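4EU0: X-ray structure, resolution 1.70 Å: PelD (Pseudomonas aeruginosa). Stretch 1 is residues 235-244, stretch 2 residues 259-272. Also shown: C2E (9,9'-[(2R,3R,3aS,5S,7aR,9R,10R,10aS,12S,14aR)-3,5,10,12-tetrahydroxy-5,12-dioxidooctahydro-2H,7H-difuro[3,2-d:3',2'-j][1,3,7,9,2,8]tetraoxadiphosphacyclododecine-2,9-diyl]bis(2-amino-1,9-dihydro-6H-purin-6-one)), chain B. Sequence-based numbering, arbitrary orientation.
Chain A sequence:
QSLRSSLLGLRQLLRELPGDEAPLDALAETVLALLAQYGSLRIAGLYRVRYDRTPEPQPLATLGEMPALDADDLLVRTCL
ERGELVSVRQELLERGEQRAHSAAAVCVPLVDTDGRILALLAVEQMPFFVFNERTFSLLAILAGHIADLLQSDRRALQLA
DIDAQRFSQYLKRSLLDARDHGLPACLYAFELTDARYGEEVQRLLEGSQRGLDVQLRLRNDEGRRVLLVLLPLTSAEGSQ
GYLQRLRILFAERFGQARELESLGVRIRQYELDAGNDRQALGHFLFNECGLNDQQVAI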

ATOM      1  N   SER A 235       9.205   6.168   7.591  1.00 15.82           N
ATOM      2  CA  SER A 235       9.932   7.441   7.699  1.00 17.18           C
ATOM      3  C   SER A 235      11.402   7.275   7.362  1.00 17.15           C
ATOM      4  O   SER A 235      11.892   6.152   7.270  1.00 16.37           O
ATOM      5  CB  SER A 235       9.811   8.014   9.117  1.00 18.26           C
ATOM      6  OG  SER A 235      10.520   7.240  10.074  1.00 19.22           O
ATOM      7  N   ALA A 236      12.105   8.394   7.202  1.00 18.29           N
ATOM      8  CA  ALA A 236      13.552   8.360   7.002  1.00 18.82           C
ATOM      9  C   ALA A 236      14.262   7.689   8.182  1.00 19.16           C
ATOM     10  O   ALA A 236      15.199   6.912   7.981  1.00 19.41           O
ATOM     11  CB  ALA A 236      14.100   9.754   6.759  1.00 20.08           C
ATOM     12  N   GLU A 237      13.804   7.962   9.402  1.00 20.22           N
ATOM     13  CA  GLU A 237      14.368   7.313  10.580  1.00 21.21           C
ATOM     14  C   GLU A 237      14.150   5.796  10.501  1.00 19.41           C
ATOM     15  O   GLU A 237      15.065   5.020  10.784  1.00 20.22           O
ATOM     16  CB  GLU A 237      13.759   7.863  11.864  1.00 22.79           C
ATOM     17  CG  GLU A 237      14.356   7.245  13.122  1.00 27.23           C
ATOM     18  CD  GLU A 237      13.814   7.852  14.399  1.00 32.06           C
ATOM     19  OE1 GLU A 237      14.317   7.476  15.478  1.00 34.96           O
ATOM     20  OE2 GLU A 237      12.893   8.700  14.333  1.00 35.50           O
ATOM     21  N   GLY A 238      12.947   5.383  10.111  1.00 18.02           N
ATOM     22  CA  GLY A 238      12.653   3.953   9.924  1.00 16.54           C
ATOM     23  C   GLY A 238      13.531   3.283   8.888  1.00 15.47           C
ATOM     24  O   GLY A 238      14.033   2.183   9.102  1.00 14.51           O
ATOM     25  N   SER A 239      13.713   3.959   7.759  1.00 15.55           N
ATOM     26  CA  SER A 239      14.471   3.405   6.639  1.00 15.91           C
ATOM     27  C   SER A 239      15.940   3.238   6.990  1.00 16.11           C
ATOM     28  O   SER A 239      16.605   2.332   6.488  1.00 15.48           O
ATOM     29  CB  SER A 239      14.310   4.296   5.413  1.00 17.02           C
ATOM     30  OG  SER A 239      13.022   4.103   4.866  1.00 20.53           O
ATOM     31  N   GLN A 240      16.440   4.115   7.856  1.00 16.15           N
ATOM     32  CA  GLN A 240      17.803   3.987   8.339  1.00 17.18           C
ATOM     33  C   GLN A 240      17.878   2.884   9.393  1.00 17.31           C
ATOM     34  O   GLN A 240      18.830   2.098   9.403  1.00 16.97           O
ATOM     35  CB  GLN A 240      18.336   5.331   8.837  1.00 18.88           C
ATOM     36  CG  GLN A 240      18.260   6.418   7.742  1.00 20.57           C
ATOM     37  CD  GLN A 240      19.081   6.077   6.498  1.00 21.52           C
ATOM     38  OE1 GLN A 240      18.571   6.095   5.370  1.00 22.54           O
ATOM     39  NE2 GLN A 240      20.348   5.750   6.700  1.00 20.33           N
ATOM     40  N   GLY A 241      16.834   2.782  10.216  1.00 17.20           N
ATOM     41  CA  GLY A 241      16.686   1.679  11.174  1.00 17.33           C
ATOM     42  C   GLY A 241      16.694   0.301  10.524  1.00 16.12           C
ATOM     43  O   GLY A 241      17.253  -0.657  11.074  1.00 16.52           O
ATOM     44  N   TYR A 242      16.055   0.199   9.364  1.00 14.55           N
ATOM     45  CA  TYR A 242      16.057  -1.034   8.581  1.00 13.78           C
ATOM     46  C   TYR A 242      17.479  -1.455   8.232  1.00 13.68           C
ATOM     47  O   TYR A 242      17.841  -2.617   8.412  1.00 13.47           O
ATOM     48  CB  TYR A 242      15.216  -0.839   7.319  1.00 12.54           C
ATOM     49  CG  TYR A 242      15.363  -1.893   6.250  1.00 12.64           C
ATOM     50  CD1 TYR A 242      14.910  -3.192   6.450  1.00 13.63           C
ATOM     51  CD2 TYR A 242      15.920  -1.565   5.022  1.00 12.35           C
ATOM     52  CE1 TYR A 242      15.032  -4.156   5.442  1.00 13.19           C
ATOM     53  CE2 TYR A 242      16.040  -2.480   4.019  1.00 12.39           C
ATOM     54  CZ  TYR A 242      15.586  -3.777   4.220  1.00 11.89           C
ATOM     55  OH  TYR A 242      15.704  -4.711   3.218  1.00 13.96           O
ATOM     56  N   LEU A 243      18.289  -0.516   7.755  1.00 14.01           N
ATOM     57  CA  LEU A 243      19.660  -0.869   7.375  1.00 14.68           C
ATOM     58  C   LEU A 243      20.485  -1.277   8.592  1.00 14.93           C
ATOM     59  O   LEU A 243      21.302  -2.195   8.497  1.00 14.75           O
ATOM     60  CB  LEU A 243      20.354   0.259   6.602  1.00 15.97           C
ATOM     61  CG  LEU A 243      21.526  -0.203   5.710  1.00 17.85           C
ATOM     62  CD1 LEU A 243      21.389  -1.625   5.121  1.00 20.85           C
ATOM     63  CD2 LEU A 243      21.701   0.789   4.603  1.00 21.23           C
ATOM     64  N   GLN A 244      20.270  -0.600   9.724  1.00 15.19           N
ATOM     65  CA  GLN A 244      20.977  -0.926  10.960  1.00 16.75           C
ATOM     66  C   GLN A 244      20.634  -2.365  11.364  1.00 16.22           C
ATOM     67  O   GLN A 244      21.512  -3.116  11.799  1.00 16.07           O
ATOM     68  CB  GLN A 244      20.655   0.075  12.084  1.00 18.27           C
ATOM     69  CG  GLN A 244      21.539  -0.079  13.334  1.00 22.92           C
ATOM     70  CD  GLN A 244      21.221   0.918  14.440  1.00 27.18           C
ATOM     71  OE1 GLN A 244      20.061   1.237  14.697  1.00 31.38           O
ATOM     72  NE2 GLN A 244      22.260   1.393  15.120  1.00 31.85           N
ATOM     73  N   GLU A 259      31.643  -6.767   6.009  1.00 28.44           N
ATOM     74  CA  GLU A 259      30.567  -5.794   5.868  1.00 27.04           C
ATOM     75  C   GLU A 259      29.770  -6.149   4.630  1.00 25.24           C
ATOM     76  O   GLU A 259      30.256  -6.893   3.772  1.00 25.00           O
ATOM     77  CB  GLU A 259      31.136  -4.373   5.768  1.00 27.66           C
ATOM     78  CG  GLU A 259      32.059  -3.983   6.921  1.00 29.69           C
ATOM     79  CD  GLU A 259      31.342  -3.800   8.258  1.00 30.57           C
ATOM     80  OE1 GLU A 259      30.099  -3.704   8.286  1.00 30.87           O
ATOM     81  OE2 GLU A 259      32.030  -3.746   9.292  1.00 32.60           O
ATOM     82  N   LEU A 260      28.536  -5.649   4.538  1.00 23.91           N
ATOM     83  CA  LEU A 260      27.736  -5.841   3.335  1.00 22.36           C
ATOM     84  C   LEU A 260      28.606  -5.518   2.128  1.00 21.55           C
ATOM     85  O   LEU A 260      28.630  -6.254   1.152  1.00 20.29           O
ATOM     86  CB  LEU A 260      26.502  -4.920   3.342  1.00 22.62           C
ATOM     87  CG  LEU A 260      25.203  -5.316   4.052  1.00 22.84           C
ATOM     88  CD1 LEU A 260      25.371  -5.388   5.555  1.00 26.89           C
ATOM     89  CD2 LEU A 260      24.135  -4.290   3.721  1.00 24.74           C
ATOM     90  N   GLU A 261      29.354  -4.421   2.225  1.00 21.12           N
ATOM     91  CA  GLU A 261      30.101  -3.908   1.082  1.00 21.04           C
ATOM     92  C   GLU A 261      31.281  -4.808   0.675  1.00 21.14           C
ATOM     93  O   GLU A 261      31.589  -4.936  -0.511  1.00 21.24           O
ATOM     94  CB  GLU A 261      30.542  -2.467   1.332  1.00 21.81           C
ATOM     95  CG  GLU A 261      29.379  -1.456   1.336  1.00 21.53           C
ATOM     96  CD  GLU A 261      28.744  -1.244   2.711  1.00 22.12           C
ATOM     97  OE1 GLU A 261      29.046  -1.994   3.662  1.00 19.77           O
ATOM     98  OE2 GLU A 261      27.930  -0.307   2.848  1.00 21.09           O
ATOM     99  N   SER A 262      31.903  -5.464   1.650  1.00 21.12           N
ATOM    100  CA  SER A 262      33.009  -6.378   1.342  1.00 21.45           C
ATOM    101  C   SER A 262      32.520  -7.728   0.797  1.00 20.22           C
ATOM    102  O   SER A 262      33.319  -8.538   0.319  1.00 20.41           O
ATOM    103  CB  SER A 262      33.952  -6.540   2.549  1.00 22.87           C
ATOM    104  OG  SER A 262      33.356  -7.303   3.584  1.00 24.66           O
ATOM    105  N   LEU A 263      31.210  -7.967   0.865  1.00 18.20           N
ATOM    106  CA  LEU A 263      30.595  -9.139   0.230  1.00 18.00           C
ATOM    107  C   LEU A 263      30.111  -8.788  -1.183  1.00 17.13           C
ATOM    108  O   LEU A 263      29.434  -9.584  -1.843  1.00 17.20           O
ATOM    109  CB  LEU A 263      29.415  -9.645   1.072  1.00 17.70           C
ATOM    110  CG  LEU A 263      29.701 -10.112   2.497  1.00 18.86           C
ATOM    111  CD1 LEU A 263      28.457  -9.970   3.370  1.00 17.57           C
ATOM    112  CD2 LEU A 263      30.181 -11.556   2.489  1.00 18.97           C
ATOM    113  N   GLY A 264      30.444  -7.582  -1.635  1.00 16.81           N
ATOM    114  CA  GLY A 264      30.050  -7.125  -2.968  1.00 17.19           C
ATOM    115  C   GLY A 264      28.718  -6.392  -3.063  1.00 16.66           C
ATOM    116  O   GLY A 264      28.244  -6.122  -4.162  1.00 17.60           O
ATOM    117  N   VAL A 265      28.111  -6.067  -1.926  1.00 15.16           N
ATOM    118  CA  VAL A 265      26.810  -5.406  -1.943  1.00 14.93           C
ATOM    119  C   VAL A 265      27.000  -3.908  -2.186  1.00 14.82           C
ATOM    120  O   VAL A 265      27.696  -3.237  -1.421  1.00 15.82           O
ATOM    121  CB  VAL A 265      26.013  -5.647  -0.634  1.00 14.05           C
ATOM    122  CG1 VAL A 265      24.627  -5.026  -0.721  1.00 14.31           C
ATOM    123  CG2 VAL A 265      25.883  -7.149  -0.333  1.00 15.35           C
ATOM    124  N   ARG A 266      26.395  -3.407  -3.262  1.00 15.26           N
ATOM    125  CA  ARG A 266      26.319  -1.964  -3.541  1.00 16.51           C
ATOM    126  C   ARG A 266      24.909  -1.508  -3.174  1.00 15.42           C
ATOM    127  O   ARG A 266      23.939  -2.001  -3.743  1.00 15.19           O
ATOM    128  CB  ARG A 266      26.580  -1.679  -5.025  1.00 18.41           C
ATOM    129  CG  ARG A 266      28.044  -1.722  -5.454  1.00 23.12           C
ATOM    130  CD  ARG A 266      28.321  -0.672  -6.537  1.00 28.28           C
ATOM    131  NE  ARG A 266      27.785   0.635  -6.151  1.00 32.17           N
ATOM    132  CZ  ARG A 266      28.513   1.710  -5.857  1.00 34.15           C
ATOM    133  NH1 ARG A 266      29.840   1.670  -5.923  1.00 35.43           N
ATOM    134  NH2 ARG A 266      27.905   2.839  -5.507  1.00 35.00           N
ATOM    135  N   ILE A 267      24.792  -0.601  -2.204  1.00 15.14           N
ATOM    136  CA  ILE A 267      23.478  -0.117  -1.749  1.00 14.46           C
ATOM    137  C   ILE A 267      23.093   1.179  -2.465  1.00 15.12           C
ATOM    138  O   ILE A 267      23.870   2.126  -2.507  1.00 15.03           O
ATOM    139  CB  ILE A 267      23.467   0.167  -0.222  1.00 14.44           C
ATOM    140  CG1 ILE A 267      23.907  -1.068   0.572  1.00 15.57           C
ATOM    141  CG2 ILE A 267      22.080   0.652   0.242  1.00 14.35           C
ATOM    142  CD1 ILE A 267      24.469  -0.709   1.953  1.00 17.68           C
ATOM    143  N   ARG A 268      21.887   1.199  -3.023  1.00 14.18           N
ATOM    144  CA  ARG A 268      21.343   2.384  -3.657  1.00 15.60           C
ATOM    145  C   ARG A 268      19.986   2.620  -3.032  1.00 14.89           C
ATOM    146  O   ARG A 268      19.205   1.694  -2.878  1.00 14.40           O
ATOM    147  CB  ARG A 268      21.205   2.164  -5.171  1.00 16.26           C
ATOM    148  CG  ARG A 268      22.525   1.925  -5.916  1.00 19.93           C
ATOM    149  CD  ARG A 268      22.312   0.931  -7.087  1.00 23.99           C
ATOM    150  NE  ARG A 268      23.538   0.596  -7.832  1.00 25.43           N
ATOM    151  CZ  ARG A 268      24.288   1.497  -8.461  1.00 25.21           C
ATOM    152  NH1 ARG A 268      23.952   2.774  -8.414  1.00 27.78           N
ATOM    153  NH2 ARG A 268      25.382   1.134  -9.125  1.00 25.79           N
ATOM    154  N   GLN A 269      19.718   3.861  -2.649  1.00 15.60           N
ATOM    155  CA  GLN A 269      18.499   4.204  -1.923  1.00 16.08           C
ATOM    156  C   GLN A 269      17.752   5.300  -2.663  1.00 16.15           C
ATOM    157  O   GLN A 269      18.365   6.221  -3.201  1.00 16.74           O
ATOM    158  CB  GLN A 269      18.872   4.669  -0.510  1.00 17.18           C
ATOM    159  CG  GLN A 269      17.711   4.963   0.417  1.00 20.11           C
ATOM    160  CD  GLN A 269      18.157   5.411   1.812  1.00 22.06           C
ATOM    161  OE1 GLN A 269      19.299   5.210   2.220  1.00 21.68           O
ATOM    162  NE2 GLN A 269      17.234   6.002   2.552  1.00 25.76           N
ATOM    163  N   TYR A 270      16.429   5.184  -2.700  1.00 15.39           N
ATOM    164  CA  TYR A 270      15.573   6.201  -3.289  1.00 16.77           C
ATOM    165  C   TYR A 270      14.436   6.511  -2.321  1.00 16.91           C
ATOM    166  O   TYR A 270      13.602   5.650  -2.041  1.00 14.71           O
ATOM    167  CB  TYR A 270      15.024   5.707  -4.634  1.00 17.08           C
ATOM    168  CG  TYR A 270      14.151   6.707  -5.357  1.00 18.27           C
ATOM    169  CD1 TYR A 270      14.694   7.590  -6.287  1.00 20.88           C
ATOM    170  CD2 TYR A 270      12.782   6.764  -5.111  1.00 19.17           C
ATOM    171  CE1 TYR A 270      13.896   8.502  -6.957  1.00 22.70           C
ATOM    172  CE2 TYR A 270      11.969   7.680  -5.776  1.00 19.87           C
ATOM    173  CZ  TYR A 270      12.539   8.545  -6.691  1.00 22.35           C
ATOM    174  OH  TYR A 270      11.748   9.458  -7.351  1.00 24.53           O
ATOM    175  N   GLU A 271      14.397   7.743  -1.815  1.00 18.86           N
ATOM    176  CA  GLU A 271      13.312   8.143  -0.909  1.00 20.64           C
ATOM    177  C   GLU A 271      12.168   8.722  -1.719  1.00 21.63           C
ATOM    178  O   GLU A 271      12.364   9.669  -2.489  1.00 22.63           O
ATOM    179  CB  GLU A 271      13.794   9.166   0.123  1.00 21.60           C
ATOM    180  CG  GLU A 271      14.619   8.577   1.266  1.00 24.56           C
ATOM    181  CD  GLU A 271      14.766   9.542   2.433  1.00 27.73           C
ATOM    182  OE1 GLU A 271      14.059  10.571   2.445  1.00 30.75           O
ATOM    183  OE2 GLU A 271      15.579   9.275   3.342  1.00 28.02           O
ATOM    184  N   LEU A 272      10.979   8.146  -1.561  1.00 21.81           N
ATOM    185  CA  LEU A 272       9.806   8.604  -2.302  1.00 23.74           C
ATOM    186  C   LEU A 272       9.367   9.936  -1.720  1.00 26.17           C
ATOM    187  O   LEU A 272       9.286  10.088  -0.502  1.00 26.93           O
ATOM    188  CB  LEU A 272       8.667   7.576  -2.233  1.00 22.36           C
ATOM    189  CG  LEU A 272       8.727   6.374  -3.185  1.00 21.78           C
ATOM    190  CD1 LEU A 272       9.834   5.377  -2.817  1.00 22.47           C
ATOM    191  CD2 LEU A 272       7.385   5.660  -3.215  1.00 20.80           C
TER
HETATM  192  P1  C2E B 501      14.115  -2.924  15.303  1.00 28.65           P
HETATM  193  O2P C2E B 501      15.469  -2.562  15.871  1.00 28.87           O
HETATM  194  O1P C2E B 501      13.935  -4.257  14.624  1.00 27.20           O
HETATM  195  O5' C2E B 501      13.642  -1.780  14.295  1.00 25.65           O
HETATM  196  C5' C2E B 501      13.735  -0.394  14.619  1.00 25.71           C
HETATM  197  C4' C2E B 501      12.990   0.456  13.595  1.00 24.66           C
HETATM  198  O4' C2E B 501      13.678   0.432  12.334  1.00 22.09           O
HETATM  199  C3' C2E B 501      11.563   0.009  13.292  1.00 24.91           C
HETATM  200  O3' C2E B 501      10.566   0.566  14.156  1.00 27.33           O
HETATM  201  C2' C2E B 501      11.367   0.511  11.885  1.00 22.79           C
HETATM  202  O2' C2E B 501      11.099   1.916  11.933  1.00 24.25           O
HETATM  203  C1' C2E B 501      12.736   0.318  11.270  1.00 19.87           C
HETATM  204  N9  C2E B 501      12.845  -1.030  10.642  1.00 17.22           N
HETATM  205  C8  C2E B 501      13.607  -2.051  11.072  1.00 16.12           C
HETATM  206  N7  C2E B 501      13.478  -3.133  10.260  1.00 15.90           N
HETATM  207  C5  C2E B 501      12.621  -2.778   9.285  1.00 15.74           C
HETATM  208  C6  C2E B 501      12.033  -3.434   8.108  1.00 14.98           C
HETATM  209  O6  C2E B 501      12.368  -4.707   7.812  1.00 14.72           O
HETATM  210  N1  C2E B 501      11.168  -2.732   7.341  1.00 16.45           N
HETATM  211  C2  C2E B 501      10.800  -1.452   7.626  1.00 16.16           C
HETATM  212  N2  C2E B 501       9.920  -0.843   6.802  1.00 17.22           N
HETATM  213  N3  C2E B 501      11.305  -0.787   8.703  1.00 16.43           N
HETATM  214  C4  C2E B 501      12.194  -1.392   9.542  1.00 16.12           C
HETATM  215  P11 C2E B 501       9.190  -0.233  14.403  1.00 28.16           P
HETATM  216  O21 C2E B 501       8.261   0.632  15.240  1.00 29.01           O
HETATM  217  O11 C2E B 501       8.653  -0.840  13.123  1.00 27.12           O
HETATM  218  O5A C2E B 501       9.675  -1.427  15.357  1.00 28.18           O
HETATM  219  C5A C2E B 501      10.312  -1.148  16.603  1.00 28.42           C
HETATM  220  C4A C2E B 501      10.770  -2.457  17.215  1.00 28.58           C
HETATM  221  O4A C2E B 501       9.672  -3.360  17.342  1.00 27.99           O
HETATM  222  C3A C2E B 501      11.745  -3.191  16.317  1.00 28.38           C
HETATM  223  O3A C2E B 501      13.080  -2.777  16.521  1.00 28.48           O
HETATM  224  C2A C2E B 501      11.555  -4.639  16.686  1.00 29.12           C
HETATM  225  O2A C2E B 501      12.265  -4.944  17.895  1.00 30.25           O
HETATM  226  C1A C2E B 501      10.065  -4.679  16.950  1.00 28.26           C
HETATM  227  N91 C2E B 501       9.346  -5.101  15.716  1.00 27.82           N
HETATM  228  C81 C2E B 501       8.615  -4.325  14.894  1.00 27.76           C
HETATM  229  N71 C2E B 501       8.088  -5.047  13.871  1.00 27.60           N
HETATM  230  C51 C2E B 501       8.491  -6.322  14.036  1.00 28.34           C
HETATM  231  C61 C2E B 501       8.302  -7.613  13.329  1.00 28.75           C
HETATM  232  O61 C2E B 501       7.555  -7.696  12.198  1.00 31.29           O
HETATM  233  N11 C2E B 501       8.899  -8.713  13.838  1.00 30.07           N
HETATM  234  C21 C2E B 501       9.654  -8.668  14.966  1.00 29.28           C
HETATM  235  N21 C2E B 501      10.222  -9.814  15.420  1.00 31.12           N
HETATM  236  N31 C2E B 501       9.861  -7.521  15.663  1.00 29.63           N
HETATM  237  C41 C2E B 501       9.317  -6.347  15.252  1.00 27.93           C
HETATM  238  O   HOH W   1      20.440   3.758   4.612  1.00 17.07           O
HETATM  239  O   HOH W   2      16.171   7.036   4.766  1.00 22.44           O

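Helix 236-244 packs against strand 265-272 with the two chain directions close to antiparallel (156°) and the axes 10.9 Å apart at their closest. The contact is modest, 249 Å² in all. The backbones lie nearer at the start of stretch 1, where the CA atoms of A236 and E271 are 7.9 Å apart, than at its end, where those of L243 and I267 are 9.9 Å apart; the wider gap is filled by branched aliphatic side chains.

S235 precedes the helix and touches nothing in stretch 2. With chi1 in the p well, its side chain turns back to cap the first turn: G238 N donates to S235 OG at 3.1 Å, supplying an acceptor to an amide that has no preceding helical carbonyl to use. The regular i to i+4 pattern begins with S239 N to S235 O at 2.9 Å.

A236 points sideways to the strand, and its short side chain meets the carboxylate of E271 at 3.8 Å (A236 CB to E271 OE2), a van der Waals approach of a methyl to a carboxylate oxygen, with no hydrogen bond possible from the CB. The same E271 OE2 lies 2.7 Å from the oxygen of water 2, which ties it to the glutamine pair one turn further along the helix.

E237 makes no contact with stretch 2, and G238 belongs to the ligand side of the helix: G238 O lies 3.1 Å from C2E C1'. A CB on G238 would be crowded by C2E O2', at 3.0 Å.

S239 points toward the strand but reaches it lightly, with S239 CB 4.4 Å from Q269 NE2.

Q240 makes the direct polar link. Its CA-to-CB bond runs sideways, yet the m, m side chain brings the amide close to the extended t, t side chain of Q269, and Q269 NE2 donates to Q240 OE1 at 3.1 Å with an N-H...O angle of 151°. Q240 OE1 and Q269 OE1, 3.4 Å apart, are both acceptors and do not bond. Water 1 mediates between the remaining ends of the two amides, donating to Q269 OE1 at 3.0 Å and accepting a weak bond from Q240 NE2 at 2.9 Å. Water 2 accepts a weak bond from Q269 NE2 at 2.7 Å and is 2.6 Å from Q240 OE1, so solvent is built into this exposed part of the contact.

G241 again serves the ligand side: G241 CA is 3.5 Å from C2E O4', and a CB here would clash with that atom at 2.2 Å. Y242 follows, its CD1 3.3 Å from C2E O6 and its ring meeting that oxygen obliquely.

L243 returns to stretch 2 and, with 58 Å² covered, is the most extensively covered residue of the contact. Its two methyls diverge: L243 CD1 meets L260 CD2, and L243 CD2 meets I267 CD1 on the strand, both at 4.1 Å. This apolar packing contrasts with the hydrated glutamine pair before it. Q244 makes no contact with stretch 2.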